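Local coordinates for protein virulence factor (Pectobacterium carotovorum, PDB 2W3Y) that acts as a virulence factor in a Drosophila pathogen, is S-palmitoylated and binds to lipid vesicles, at residues Gln45-Asn50 / Ser128-Ala133; Glu231-Phe234 / Phe239-Lys242; Gly35-Gly40 / Glu87-Asp92; Leu12-Ile17 / Asp244-Lys249. All coordinates share one frame; numbering follows the deposited sequence.

Starting from the N terminus, helix 9-18 takes part in interaction 4, which closes the longest loop: it brings 12-17 against helix 237-250 near the other end of the chain, and the other three contacts nest inside it. Next come strands 36-37 and 40-49, neighbours in the large mixed sheet. The first opens interaction 3 with 87-92, and the second opens interaction 1 with helix 125-134 beside the palmitate; because 45-50 precedes 87-92 and 128-133 follows it, these two loops cross. Interaction 2 closes a short local loop just before interaction 4 closes, joining consecutive helices 230-235 and 237-250. It touches interaction 4 through Y233 OH and D244 OD1, 3.0 Å apart.

Interaction 1 of 4, residues Gln45-Asn50 / Ser128-Ala133; sequences QTYQFN and SVIQFA. With PLM (palmitic acid), chain C.
I130 meets both Y47 and F49 of strand 45-49, and A133 meets Y47 as well. Along the helix V129 comes first, on the lipid side: its CG2 lies 3.7 Å from C7 of the palmitate chain, and it makes no contact with the strand. I130 does most of the work by splitting its branches. CG1 sits anti to the carbonyl carbon (chi1 -62°) and carries CD1 over one face of the Y47 ring, 3.8 Å from its centroid, in a CH-pi contact displaced toward the phenol end; CG2 instead meets the edge of the F49 ring, at 3.8 Å from CE1. The Y47 hydroxyl then donates to Q45 OE1 at 2.6 Å, in the carbonyl plane and on a lone pair, which ties the outer end of the ring to its own strand. F132 turns its ring edge to the lipid, CD2 lying 3.9 Å from palmitate CE. A133 joins the two sides: its CB is 3.7 Å from CF, the methyl end of the chain, and 4.0 Å from Y47 CE2. The helix thus lies between the lipid and strand 45-49, which it crosses at 79°; F144 of helix 142-159 packs on V129 and I130, F266 of strand 262-266 also meets I130, and Y172 of strand 166-179 hydrogen-bonds A133 O.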
loop_
_atom_site.group_PDB
_atom_site.type_symbol
_atom_site.label_atom_id
_atom_site.label_comp_id
_atom_site.label_asym_id
_atom_site.label_seq_id
_atom_site.Cartn_x
_atom_site.Cartn_y
_atom_site.Cartn_z
ATOM N N GLN A 45 1.658 4.347 -0.249
ATOM C CA GLN A 45 0.727 4.957 -1.216
ATOM C C GLN A 45 -0.741 4.976 -0.751
ATOM O O GLN A 45 -1.173 4.122 0.025
ATOM C CB GLN A 45 0.795 4.235 -2.576
ATOM C CG GLN A 45 2.205 3.935 -3.067
ATOM C CD GLN A 45 2.775 5.054 -3.912
ATOM O OE1 GLN A 45 2.386 5.210 -5.068
ATOM N NE2 GLN A 45 3.685 5.845 -3.340
ATOM N N THR A 46 -1.497 5.963 -1.231
ATOM C CA THR A 46 -2.953 6.023 -1.023
ATOM C C THR A 46 -3.624 6.322 -2.359
ATOM O O THR A 46 -3.456 7.413 -2.930
ATOM C CB THR A 46 -3.359 7.116 -0.002
ATOM O OG1 THR A 46 -2.632 6.932 1.213
ATOM C CG2 THR A 46 -4.862 7.029 0.326
ATOM N N TYR A 47 -4.357 5.341 -2.882
ATOM C CA TYR A 47 -5.015 5.520 -4.167
ATOM C C TYR A 47 -6.509 5.632 -3.972
ATOM O O TYR A 47 -7.142 4.745 -3.399
ATOM C CB TYR A 47 -4.736 4.363 -5.120
ATOM C CG TYR A 47 -3.271 4.114 -5.404
ATOM C CD1 TYR A 47 -2.372 5.177 -5.551
ATOM C CD2 TYR A 47 -2.783 2.809 -5.539
ATOM C CE1 TYR A 47 -1.012 4.953 -5.803
ATOM C CE2 TYR A 47 -1.422 2.575 -5.808
ATOM C CZ TYR A 47 -0.549 3.655 -5.943
ATOM O OH TYR A 47 0.791 3.449 -6.212
ATOM N N GLN A 48 -7.074 6.717 -4.463
ATOM C CA GLN A 48 -8.523 6.814 -4.538
ATOM C C GLN A 48 -8.959 6.751 -5.985
ATOM O O GLN A 48 -8.461 7.507 -6.816
ATOM C CB GLN A 48 -9.033 8.085 -3.864
ATOM C CG GLN A 48 -10.559 8.149 -3.885
ATOM C CD GLN A 48 -11.118 9.391 -3.223
ATOM O OE1 GLN A 48 -10.515 9.949 -2.301
ATOM N NE2 GLN A 48 -12.281 9.834 -3.696
ATOM N N PHE A 49 -9.883 5.846 -6.286
ATOM C CA PHE A 49 -10.368 5.679 -7.644
ATOM C C PHE A 49 -11.725 6.338 -7.792
ATOM O O PHE A 49 -12.720 5.827 -7.289
ATOM C CB PHE A 49 -10.420 4.193 -8.043
ATOM C CG PHE A 49 -9.096 3.506 -7.943
ATOM C CD1 PHE A 49 -8.001 3.952 -8.694
ATOM C CD2 PHE A 49 -8.925 2.430 -7.069
ATOM C CE1 PHE A 49 -6.747 3.312 -8.597
ATOM C CE2 PHE A 49 -7.688 1.791 -6.963
ATOM C CZ PHE A 49 -6.602 2.231 -7.722
ATOM N N ASN A 50 -11.720 7.492 -8.465
ATOM C CA ASN A 50 -12.901 8.342 -8.707
ATOM C C ASN A 50 -13.307 9.179 -7.506
ATOM O O ASN A 50 -13.204 8.737 -6.374
ATOM C CB ASN A 50 -14.099 7.522 -9.214
ATOM C CG ASN A 50 -13.804 6.799 -10.509
ATOM O OD1 ASN A 50 -13.218 7.368 -11.426
ATOM N ND2 ASN A 50 -14.224 5.535 -10.595
ATOM N N SER A 128 0.634 0.520 -15.853
ATOM C CA SER A 128 0.661 -0.904 -15.529
ATOM C C SER A 128 0.696 -1.148 -14.025
ATOM O O SER A 128 0.020 -2.050 -13.551
ATOM C CB SER A 128 1.835 -1.624 -16.208
ATOM O OG SER A 128 1.820 -1.383 -17.610
ATOM N N VAL A 129 1.480 -0.353 -13.293
ATOM C CA VAL A 129 1.554 -0.462 -11.821
ATOM C C VAL A 129 0.204 -0.166 -11.150
ATOM O O VAL A 129 -0.251 -0.953 -10.329
ATOM C CB VAL A 129 2.694 0.413 -11.203
ATOM C CG1 VAL A 129 2.646 0.404 -9.677
ATOM C CG2 VAL A 129 4.072 -0.066 -11.682
ATOM N N ILE A 130 -0.425 0.961 -11.492
ATOM C CA ILE A 130 -1.719 1.323 -10.888
ATOM C C ILE A 130 -2.776 0.255 -11.197
ATOM O O ILE A 130 -3.525 -0.179 -10.306
ATOM C CB ILE A 130 -2.228 2.755 -11.334
ATOM C CG1 ILE A 130 -1.266 3.866 -10.908
ATOM C CG2 ILE A 130 -3.643 3.052 -10.801
ATOM C CD1 ILE A 130 -1.076 4.054 -9.375
ATOM N N GLN A 131 -2.820 -0.183 -12.454
ATOM C CA GLN A 131 -3.841 -1.132 -12.875
ATOM C C GLN A 131 -3.695 -2.480 -12.168
ATOM O O GLN A 131 -4.700 -3.088 -11.805
ATOM C CB GLN A 131 -3.879 -1.280 -14.393
ATOM C CG GLN A 131 -4.339 0.015 -15.064
ATOM C CD GLN A 131 -4.646 -0.126 -16.545
ATOM O OE1 GLN A 131 -4.053 -0.944 -17.263
ATOM N NE2 GLN A 131 -5.584 0.681 -17.013
ATOM N N PHE A 132 -2.448 -2.908 -11.972
ATOM C CA PHE A 132 -2.131 -4.127 -11.215
ATOM C C PHE A 132 -2.411 -3.939 -9.715
ATOM O O PHE A 132 -2.954 -4.818 -9.086
ATOM C CB PHE A 132 -0.677 -4.550 -11.456
ATOM C CG PHE A 132 -0.244 -5.770 -10.658
ATOM C CD1 PHE A 132 -0.561 -7.060 -11.100
ATOM C CD2 PHE A 132 0.487 -5.623 -9.475
ATOM C CE1 PHE A 132 -0.158 -8.196 -10.371
ATOM C CE2 PHE A 132 0.893 -6.756 -8.729
ATOM C CZ PHE A 132 0.571 -8.032 -9.176
ATOM N N ALA A 133 -2.077 -2.770 -9.171
ATOM C CA ALA A 133 -2.247 -2.472 -7.743
ATOM C C ALA A 133 -3.713 -2.457 -7.320
ATOM O O ALA A 133 -4.037 -2.853 -6.202
ATOM C CB ALA A 133 -1.576 -1.133 -7.388
HETATM C C1 PLM C . 10.088 4.833 -13.695
HETATM O O2 PLM C . 11.128 5.306 -14.225
HETATM C C2 PLM C . 10.089 3.418 -13.130
HETATM C C3 PLM C . 10.033 3.367 -11.605
HETATM C C4 PLM C . 10.075 1.942 -11.049
HETATM C C5 PLM C . 8.735 1.217 -11.170
HETATM C C6 PLM C . 8.889 -0.303 -11.205
HETATM C C7 PLM C . 7.566 -1.002 -10.898
HETATM C C8 PLM C . 7.452 -2.392 -11.534
HETATM C C9 PLM C . 7.555 -3.461 -10.447
HETATM C CA PLM C . 6.263 -4.233 -10.205
HETATM C CB PLM C . 5.685 -3.942 -8.825
HETATM C CC PLM C . 4.185 -4.192 -8.819
HETATM C CD PLM C . 3.431 -3.124 -8.039
HETATM C CE PLM C . 2.659 -3.764 -6.896
HETATM C CF PLM C . 1.559 -2.849 -6.377
#

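Interaction 2 of 4, residues Glu231-Phe234 / Phe239-Lys242; sequences EEYF and FKKK
Y233 and F239, both buried, make the tightly packed part of this contact. F239 packs on the first helix, its ring turning an edge toward the backbone there, with CD2 3.6 Å from Y233 N, while CE2 lies 4.2 Å from Y233 CB. Two consecutive helices, 230-235 and 237-250, meet across a very short link, which is why the CA atoms of Y233 and K240 come within 4.7 Å. On the more open side, the K240 chain runs obliquely over one face of the Y233 ring. K240 CG makes the CH-pi contact, 4.1 Å from the ring centroid and displaced toward the rim. From there the chain bends at its last torsion (chi4 60°), which brings the ammonium group back to the phenol oxygen, and NZ donates to Y233 OH at 3.2 Å. That hydroxyl has a further hydrogen-bond partner in D244, one turn along from K240; the ion pair between K240 and D244 is long and weak. The lysine also covers the end of a peptide: its CB stands 3.4 Å from Y233 O, a buried carbonyl oxygen that finds no hydrogen-bond partner in the model. E232, likewise at the margin, lays its CB against F239 CD2 at 3.9 Å, but the rest of its extended chain reaches past the ring, and its carboxylate forms a salt bridge with R229.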
loop_
_atom_site.group_PDB
_atom_site.type_symbol
_atom_site.label_atom_id
_atom_site.label_comp_id
_atom_site.label_asym_id
_atom_site.label_seq_id
_atom_site.Cartn_x
_atom_site.Cartn_y
_atom_site.Cartn_z
ATOM N N GLU A 231 -18.562 0.172 7.252
ATOM C CA GLU A 231 -19.992 0.185 7.592
ATOM C C GLU A 231 -20.215 0.028 9.095
ATOM O O GLU A 231 -20.969 0.804 9.692
ATOM C CB GLU A 231 -20.738 -0.924 6.844
ATOM C CG GLU A 231 -20.688 -0.833 5.307
ATOM C CD GLU A 231 -19.392 -1.388 4.690
ATOM O OE1 GLU A 231 -19.190 -1.154 3.476
ATOM O OE2 GLU A 231 -18.578 -2.038 5.404
ATOM N N GLU A 232 -19.538 -0.955 9.689
ATOM C CA GLU A 232 -19.554 -1.185 11.126
ATOM C C GLU A 232 -18.867 -0.077 11.920
ATOM O O GLU A 232 -19.284 0.218 13.036
ATOM C CB GLU A 232 -18.921 -2.529 11.472
ATOM C CG GLU A 232 -19.794 -3.716 11.119
ATOM C CD GLU A 232 -19.010 -5.005 10.954
ATOM O OE1 GLU A 232 -18.626 -5.605 11.987
ATOM O OE2 GLU A 232 -18.791 -5.422 9.789
ATOM N N TYR A 233 -17.823 0.530 11.350
ATOM C CA TYR A 233 -17.130 1.641 12.007
ATOM C C TYR A 233 -18.066 2.852 12.202
ATOM O O TYR A 233 -17.991 3.546 13.217
ATOM C CB TYR A 233 -15.857 2.035 11.235
ATOM C CG TYR A 233 -15.097 3.198 11.837
ATOM C CD1 TYR A 233 -14.125 2.993 12.814
ATOM C CD2 TYR A 233 -15.362 4.508 11.432
ATOM C CE1 TYR A 233 -13.430 4.083 13.379
ATOM C CE2 TYR A 233 -14.691 5.585 11.978
ATOM C CZ TYR A 233 -13.721 5.372 12.949
ATOM O OH TYR A 233 -13.057 6.455 13.474
ATOM N N PHE A 234 -18.935 3.093 11.231
ATOM C CA PHE A 234 -19.861 4.217 11.300
ATOM C C PHE A 234 -21.226 3.877 11.922
ATOM O O PHE A 234 -22.036 4.774 12.156
ATOM C CB PHE A 234 -20.052 4.845 9.915
ATOM C CG PHE A 234 -18.994 5.842 9.546
ATOM C CD1 PHE A 234 -19.089 7.169 9.969
ATOM C CD2 PHE A 234 -17.904 5.464 8.764
ATOM C CE1 PHE A 234 -18.113 8.105 9.618
ATOM C CE2 PHE A 234 -16.917 6.389 8.410
ATOM C CZ PHE A 234 -17.019 7.710 8.836
ATOM N N PHE A 239 -17.376 -0.910 18.142
ATOM C CA PHE A 239 -16.359 -1.262 17.146
ATOM C C PHE A 239 -15.513 -0.030 16.774
ATOM O O PHE A 239 -14.282 -0.125 16.674
ATOM C CB PHE A 239 -16.983 -1.898 15.898
ATOM C CG PHE A 239 -15.978 -2.247 14.825
ATOM C CD1 PHE A 239 -15.099 -3.316 14.992
ATOM C CD2 PHE A 239 -15.913 -1.500 13.648
ATOM C CE1 PHE A 239 -14.167 -3.636 14.005
ATOM C CE2 PHE A 239 -14.990 -1.811 12.657
ATOM C CZ PHE A 239 -14.115 -2.883 12.831
ATOM N N LYS A 240 -16.170 1.113 16.573
ATOM C CA LYS A 240 -15.473 2.390 16.369
ATOM C C LYS A 240 -14.447 2.651 17.487
ATOM O O LYS A 240 -13.339 3.140 17.227
ATOM C CB LYS A 240 -16.483 3.536 16.273
ATOM C CG LYS A 240 -15.876 4.928 16.142
ATOM C CD LYS A 240 -16.890 5.917 15.596
ATOM C CE LYS A 240 -16.526 7.363 15.922
ATOM N NZ LYS A 240 -15.209 7.808 15.371
ATOM N N LYS A 241 -14.813 2.295 18.721
ATOM C CA LYS A 241 -13.946 2.498 19.884
ATOM C C LYS A 241 -12.722 1.592 19.938
ATOM O O LYS A 241 -11.634 2.059 20.285
ATOM C CB LYS A 241 -14.728 2.396 21.201
ATOM C CG LYS A 241 -15.478 3.666 21.552
ATOM C CD LYS A 241 -15.857 3.707 23.035
ATOM C CE LYS A 241 -17.048 2.811 23.360
ATOM N NZ LYS A 241 -17.645 3.195 24.681
ATOM N N LYS A 242 -12.878 0.309 19.613
ATOM C CA LYS A 242 -11.700 -0.566 19.616
ATOM C C LYS A 242 -10.711 -0.199 18.501
ATOM O O LYS A 242 -9.506 -0.252 18.717
ATOM C CB LYS A 242 -12.039 -2.072 19.650
ATOM C CG LYS A 242 -12.641 -2.674 18.389
ATOM C CD LYS A 242 -12.532 -4.217 18.417
ATOM C CE LYS A 242 -11.357 -4.721 17.570
ATOM N NZ LYS A 242 -10.672 -5.934 18.094
#

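Interaction 3 of 4, residues Gly35-Gly40 / Glu87-Asp92; sequences GLSKDG and EKYHYD
The Y89 ring lies against the turn from S37 to G40, with G40 on one face and a water at its edge. G40 O stands 3.4 Å above the ring plane, toward the rim, and G40 CA makes a CH-pi contact 4.1 Å from the centroid. At the phenol end, S37 CB comes to 3.3 Å from Y89 OH, while D39 CB approaches CD2 at 4.1 Å. The turn is type I, and S37 OG also accepts from D39 N at 2.8 Å, forming an ST turn; OG is anti to the backbone N of S37 (chi1 159°), which sets the hydroxyl beside the carbonyl, facing forward to D39 N. The water donates to Y89 OH at 3.0 Å and makes a weak bond to S37 OG. No direct hydrogen bond joins the two segments: the packing comes from the G40 backbone on the ring face, with S37 CB and D39 beside it, and the polar ends are held from nearby, Y89 OH by P34 and the D39 carboxylate by N85 and K86.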
loop_
_atom_site.group_PDB
_atom_site.type_symbol
_atom_site.label_atom_id
_atom_site.label_comp_id
_atom_site.label_asym_id
_atom_site.label_seq_id
_atom_site.Cartn_x
_atom_site.Cartn_y
_atom_site.Cartn_z
ATOM N N GLY A 35 11.377 4.614 3.823
ATOM C CA GLY A 35 10.845 4.359 2.485
ATOM C C GLY A 35 11.899 3.951 1.474
ATOM O O GLY A 35 11.629 3.155 0.586
ATOM N N LEU A 36 13.100 4.510 1.595
ATOM C CA LEU A 36 14.147 4.199 0.640
ATOM C C LEU A 36 15.492 3.981 1.332
ATOM O O LEU A 36 15.958 4.827 2.086
ATOM C CB LEU A 36 14.230 5.289 -0.438
ATOM C CG LEU A 36 15.333 5.217 -1.501
ATOM C CD1 LEU A 36 15.159 3.975 -2.369
ATOM C CD2 LEU A 36 15.340 6.477 -2.349
ATOM N N SER A 37 16.121 2.848 1.032
ATOM C CA SER A 37 17.310 2.402 1.737
ATOM C C SER A 37 18.201 1.591 0.814
ATOM O O SER A 37 17.742 1.054 -0.200
ATOM C CB SER A 37 16.880 1.516 2.926
ATOM O OG SER A 37 17.934 0.690 3.356
ATOM N N LYS A 38 19.477 1.462 1.168
ATOM C CA LYS A 38 20.311 0.529 0.418
ATOM C C LYS A 38 19.849 -0.942 0.564
ATOM O O LYS A 38 20.111 -1.769 -0.307
ATOM C CB LYS A 38 21.807 0.730 0.725
ATOM C CG LYS A 38 22.213 0.555 2.171
ATOM C CD LYS A 38 23.727 0.842 2.334
ATOM C CE LYS A 38 24.574 -0.071 1.447
ATOM N NZ LYS A 38 26.022 0.112 1.699
ATOM N N ASP A 39 19.127 -1.241 1.647
ATOM C CA ASP A 39 18.605 -2.595 1.911
ATOM C C ASP A 39 17.233 -2.918 1.317
ATOM O O ASP A 39 16.766 -4.059 1.421
ATOM C CB ASP A 39 18.627 -2.879 3.416
ATOM C CG ASP A 39 20.056 -2.956 3.964
ATOM O OD1 ASP A 39 20.962 -3.352 3.194
ATOM O OD2 ASP A 39 20.275 -2.611 5.143
ATOM N N GLY A 40 16.603 -1.921 0.683
ATOM C CA GLY A 40 15.307 -2.101 0.048
ATOM C C GLY A 40 14.446 -0.849 0.142
ATOM O O GLY A 40 14.840 0.151 0.736
ATOM N N GLU A 87 16.125 -7.048 7.325
ATOM C CA GLU A 87 14.876 -7.730 7.605
ATOM C C GLU A 87 13.659 -6.811 7.723
ATOM O O GLU A 87 12.515 -7.283 7.618
ATOM C CB GLU A 87 15.035 -8.614 8.845
ATOM C CG GLU A 87 15.805 -9.900 8.550
ATOM C CD GLU A 87 16.142 -10.675 9.821
ATOM O OE1 GLU A 87 15.372 -11.597 10.190
ATOM O OE2 GLU A 87 17.165 -10.337 10.465
ATOM N N LYS A 88 13.881 -5.507 7.904
ATOM C CA LYS A 88 12.766 -4.528 7.754
ATOM C C LYS A 88 12.095 -4.587 6.363
ATOM O O LYS A 88 10.929 -4.209 6.203
ATOM C CB LYS A 88 13.232 -3.084 8.018
ATOM C CG LYS A 88 13.715 -2.817 9.418
ATOM C CD LYS A 88 14.325 -1.412 9.508
ATOM C CE LYS A 88 15.242 -1.260 10.710
ATOM N NZ LYS A 88 14.512 -1.220 11.978
ATOM N N TYR A 89 12.836 -5.059 5.365
ATOM C CA TYR A 89 12.333 -5.178 3.997
ATOM C C TYR A 89 12.034 -6.636 3.583
ATOM O O TYR A 89 11.934 -6.942 2.401
ATOM C CB TYR A 89 13.295 -4.472 3.019
ATOM C CG TYR A 89 13.554 -3.037 3.443
ATOM C CD1 TYR A 89 12.683 -2.013 3.065
ATOM C CD2 TYR A 89 14.647 -2.718 4.255
ATOM C CE1 TYR A 89 12.907 -0.697 3.467
ATOM C CE2 TYR A 89 14.874 -1.404 4.687
ATOM C CZ TYR A 89 13.991 -0.397 4.271
ATOM O OH TYR A 89 14.188 0.893 4.705
ATOM N N HIS A 90 11.862 -7.519 4.568
ATOM C CA HIS A 90 11.517 -8.915 4.292
ATOM C C HIS A 90 10.012 -9.044 4.324
ATOM O O HIS A 90 9.390 -8.849 5.376
ATOM C CB HIS A 90 12.162 -9.877 5.309
ATOM C CG HIS A 90 13.609 -10.150 5.044
ATOM N ND1 HIS A 90 14.310 -11.146 5.692
ATOM C CD2 HIS A 90 14.484 -9.571 4.186
ATOM C CE1 HIS A 90 15.558 -11.159 5.251
ATOM N NE2 HIS A 90 15.689 -10.212 4.338
ATOM N N TYR A 91 9.437 -9.382 3.172
ATOM C CA TYR A 91 7.976 -9.489 3.049
ATOM C C TYR A 91 7.308 -10.395 4.108
ATOM O O TYR A 91 6.202 -10.103 4.590
ATOM C CB TYR A 91 7.577 -9.950 1.658
ATOM C CG TYR A 91 6.082 -10.021 1.501
ATOM C CD1 TYR A 91 5.342 -8.850 1.326
ATOM C CD2 TYR A 91 5.398 -11.239 1.572
ATOM C CE1 TYR A 91 3.961 -8.884 1.207
ATOM C CE2 TYR A 91 3.996 -11.277 1.455
ATOM C CZ TYR A 91 3.305 -10.086 1.268
ATOM O OH TYR A 91 1.952 -10.064 1.141
ATOM N N ASP A 92 7.978 -11.486 4.469
ATOM C CA ASP A 92 7.389 -12.452 5.397
ATOM C C ASP A 92 7.076 -11.843 6.772
ATOM O O ASP A 92 6.111 -12.235 7.408
ATOM C CB ASP A 92 8.233 -13.735 5.501
ATOM C CG ASP A 92 8.077 -14.653 4.265
ATOM O OD1 ASP A 92 9.082 -15.312 3.880
ATOM O OD2 ASP A 92 6.957 -14.734 3.678
HETATM O O HOH W 1 16.544 1.331 6.429
#

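Interaction 4 of 4, residues Leu12-Ile17 / Asp244-Lys249; sequences LYFQNI and DNFLDK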
loop_
_atom_site.group_PDB
_atom_site.type_symbol
_atom_site.label_atom_id
_atom_site.label_comp_id
_atom_site.label_asym_id
_atom_site.label_seq_id
_atom_site.Cartn_x
_atom_site.Cartn_y
_atom_site.Cartn_z
ATOM N N LEU A 12 -2.648 -7.594 22.323
ATOM C CA LEU A 12 -1.577 -8.333 22.999
ATOM C C LEU A 12 -0.374 -8.595 22.085
ATOM O O LEU A 12 0.774 -8.519 22.523
ATOM C CB LEU A 12 -2.104 -9.662 23.558
ATOM C CG LEU A 12 -3.286 -9.632 24.537
ATOM C CD1 LEU A 12 -3.757 -11.045 24.879
ATOM C CD2 LEU A 12 -2.946 -8.839 25.799
ATOM N N TYR A 13 -0.655 -8.907 20.818
ATOM C CA TYR A 13 0.381 -9.144 19.809
ATOM C C TYR A 13 1.271 -7.908 19.651
ATOM O O TYR A 13 2.509 -7.995 19.668
ATOM C CB TYR A 13 -0.256 -9.545 18.462
ATOM C CG TYR A 13 0.775 -9.800 17.384
ATOM C CD1 TYR A 13 1.449 -11.025 17.314
ATOM C CD2 TYR A 13 1.096 -8.805 16.446
ATOM C CE1 TYR A 13 2.420 -11.260 16.341
ATOM C CE2 TYR A 13 2.054 -9.032 15.468
ATOM C CZ TYR A 13 2.708 -10.261 15.421
ATOM O OH TYR A 13 3.658 -10.487 14.454
ATOM N N PHE A 14 0.620 -6.759 19.522
ATOM C CA PHE A 14 1.304 -5.482 19.365
ATOM C C PHE A 14 1.962 -4.995 20.657
ATOM O O PHE A 14 3.059 -4.429 20.610
ATOM C CB PHE A 14 0.343 -4.443 18.775
ATOM C CG PHE A 14 0.229 -4.525 17.273
ATOM C CD1 PHE A 14 -0.485 -5.559 16.662
ATOM C CD2 PHE A 14 0.862 -3.576 16.464
ATOM C CE1 PHE A 14 -0.563 -5.660 15.259
ATOM C CE2 PHE A 14 0.776 -3.655 15.073
ATOM C CZ PHE A 14 0.062 -4.695 14.464
ATOM N N GLN A 15 1.317 -5.246 21.804
ATOM C CA GLN A 15 1.909 -4.921 23.113
ATOM C C GLN A 15 3.258 -5.619 23.271
ATOM O O GLN A 15 4.223 -5.024 23.750
ATOM C CB GLN A 15 0.952 -5.269 24.285
ATOM C CG GLN A 15 1.425 -4.799 25.681
ATOM C CD GLN A 15 1.011 -3.350 26.042
ATOM O OE1 GLN A 15 -0.160 -3.064 26.252
ATOM N NE2 GLN A 15 1.982 -2.462 26.139
ATOM N N ASN A 16 3.327 -6.872 22.832
ATOM C CA ASN A 16 4.551 -7.653 22.939
ATOM C C ASN A 16 5.663 -7.151 22.019
ATOM O O ASN A 16 6.832 -7.101 22.422
ATOM C CB ASN A 16 4.267 -9.132 22.675
ATOM C CG ASN A 16 5.513 -9.981 22.753
ATOM O OD1 ASN A 16 5.927 -10.583 21.760
ATOM N ND2 ASN A 16 6.144 -10.008 23.930
ATOM N N ILE A 17 5.302 -6.777 20.790
ATOM C CA ILE A 17 6.276 -6.234 19.845
ATOM C C ILE A 17 6.975 -5.003 20.423
ATOM O O ILE A 17 8.205 -4.911 20.395
ATOM C CB ILE A 17 5.632 -5.950 18.456
ATOM C CG1 ILE A 17 5.398 -7.270 17.711
ATOM C CG2 ILE A 17 6.507 -5.013 17.603
ATOM C CD1 ILE A 17 4.522 -7.141 16.474
ATOM N N ASP A 244 -10.346 2.965 17.167
ATOM C CA ASP A 244 -9.731 4.235 17.582
ATOM C C ASP A 244 -8.700 4.091 18.695
ATOM O O ASP A 244 -7.636 4.711 18.621
ATOM C CB ASP A 244 -10.798 5.261 17.980
ATOM C CG ASP A 244 -11.557 5.812 16.778
ATOM O OD1 ASP A 244 -11.071 5.654 15.627
ATOM O OD2 ASP A 244 -12.648 6.394 16.986
ATOM N N ASN A 245 -9.009 3.263 19.700
ATOM C CA ASN A 245 -8.098 3.021 20.816
ATOM C C ASN A 245 -6.828 2.296 20.375
ATOM O O ASN A 245 -5.725 2.643 20.793
ATOM C CB ASN A 245 -8.779 2.217 21.942
ATOM C CG ASN A 245 -9.796 3.046 22.751
ATOM O OD1 ASN A 245 -9.697 4.272 22.849
ATOM N ND2 ASN A 245 -10.775 2.360 23.337
ATOM N N PHE A 246 -6.998 1.277 19.544
ATOM C CA PHE A 246 -5.870 0.509 19.016
ATOM C C PHE A 246 -4.953 1.413 18.182
ATOM O O PHE A 246 -3.734 1.433 18.380
ATOM C CB PHE A 246 -6.393 -0.658 18.177
ATOM C CG PHE A 246 -5.314 -1.436 17.478
ATOM C CD1 PHE A 246 -4.677 -2.496 18.119
ATOM C CD2 PHE A 246 -4.949 -1.121 16.167
ATOM C CE1 PHE A 246 -3.674 -3.223 17.489
ATOM C CE2 PHE A 246 -3.945 -1.845 15.524
ATOM C CZ PHE A 246 -3.301 -2.891 16.194
ATOM N N LEU A 247 -5.550 2.152 17.253
ATOM C CA LEU A 247 -4.797 3.095 16.416
ATOM C C LEU A 247 -4.052 4.170 17.235
ATOM O O LEU A 247 -2.896 4.487 16.948
ATOM C CB LEU A 247 -5.702 3.723 15.348
ATOM C CG LEU A 247 -6.240 2.824 14.222
ATOM C CD1 LEU A 247 -6.945 3.676 13.205
ATOM C CD2 LEU A 247 -5.137 1.994 13.539
ATOM N N ASP A 248 -4.709 4.691 18.274
ATOM C CA ASP A 248 -4.090 5.644 19.201
ATOM C C ASP A 248 -2.902 5.062 19.984
ATOM O O ASP A 248 -1.885 5.729 20.167
ATOM C CB ASP A 248 -5.158 6.236 20.150
ATOM C CG ASP A 248 -5.967 7.348 19.499
ATOM O OD1 ASP A 248 -5.533 7.863 18.436
ATOM O OD2 ASP A 248 -7.032 7.732 20.047
ATOM N N LYS A 249 -3.018 3.808 20.408
ATOM C CA LYS A 249 -1.981 3.164 21.211
ATOM C C LYS A 249 -0.689 2.810 20.436
ATOM O O LYS A 249 0.423 2.901 20.972
ATOM C CB LYS A 249 -2.564 1.912 21.891
ATOM C CG LYS A 249 -1.688 1.319 22.994
ATOM C CD LYS A 249 -2.413 0.212 23.770
ATOM C CE LYS A 249 -1.449 -0.615 24.615
ATOM N NZ LYS A 249 -2.098 -1.871 25.150
#
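F246 buries the most surface in this contact, against F14, and K249 comes next, meeting Q15 nearer the solvent. The two phenylalanines form a T-shaped pair: F246 points its ring edge at the face of F14, with the planes at 78° and the centroids 5.2 Å apart. F246 CZ is the leading atom, 3.8 Å above the F14 ring and over its centre, and it reaches there because CG lies anti to the backbone N (chi1 174°), sending the ring across toward helix 9-18. L101 of helix 91-105 touches both rings, and V73 and A77 of helix 57-81 also pack on F14. K249 stretches out fully to give NZ to Q15 OE1, whose own chain bends at chi2 (87°) to meet it. The 2.5 Å separation is very short, so its exact value is doubtful; the donor lies above the carbonyl plane, off the lone pairs. An aromatic edge-to-face pair thus joins the N-terminal helix to helix 237-250 on the buried side, while at the solvent side K249 NZ forms a salt bridge with D11, one turn before Q15, which probably steadies its positive charge, with the Q15 amide oxygen as a second, less certain partner.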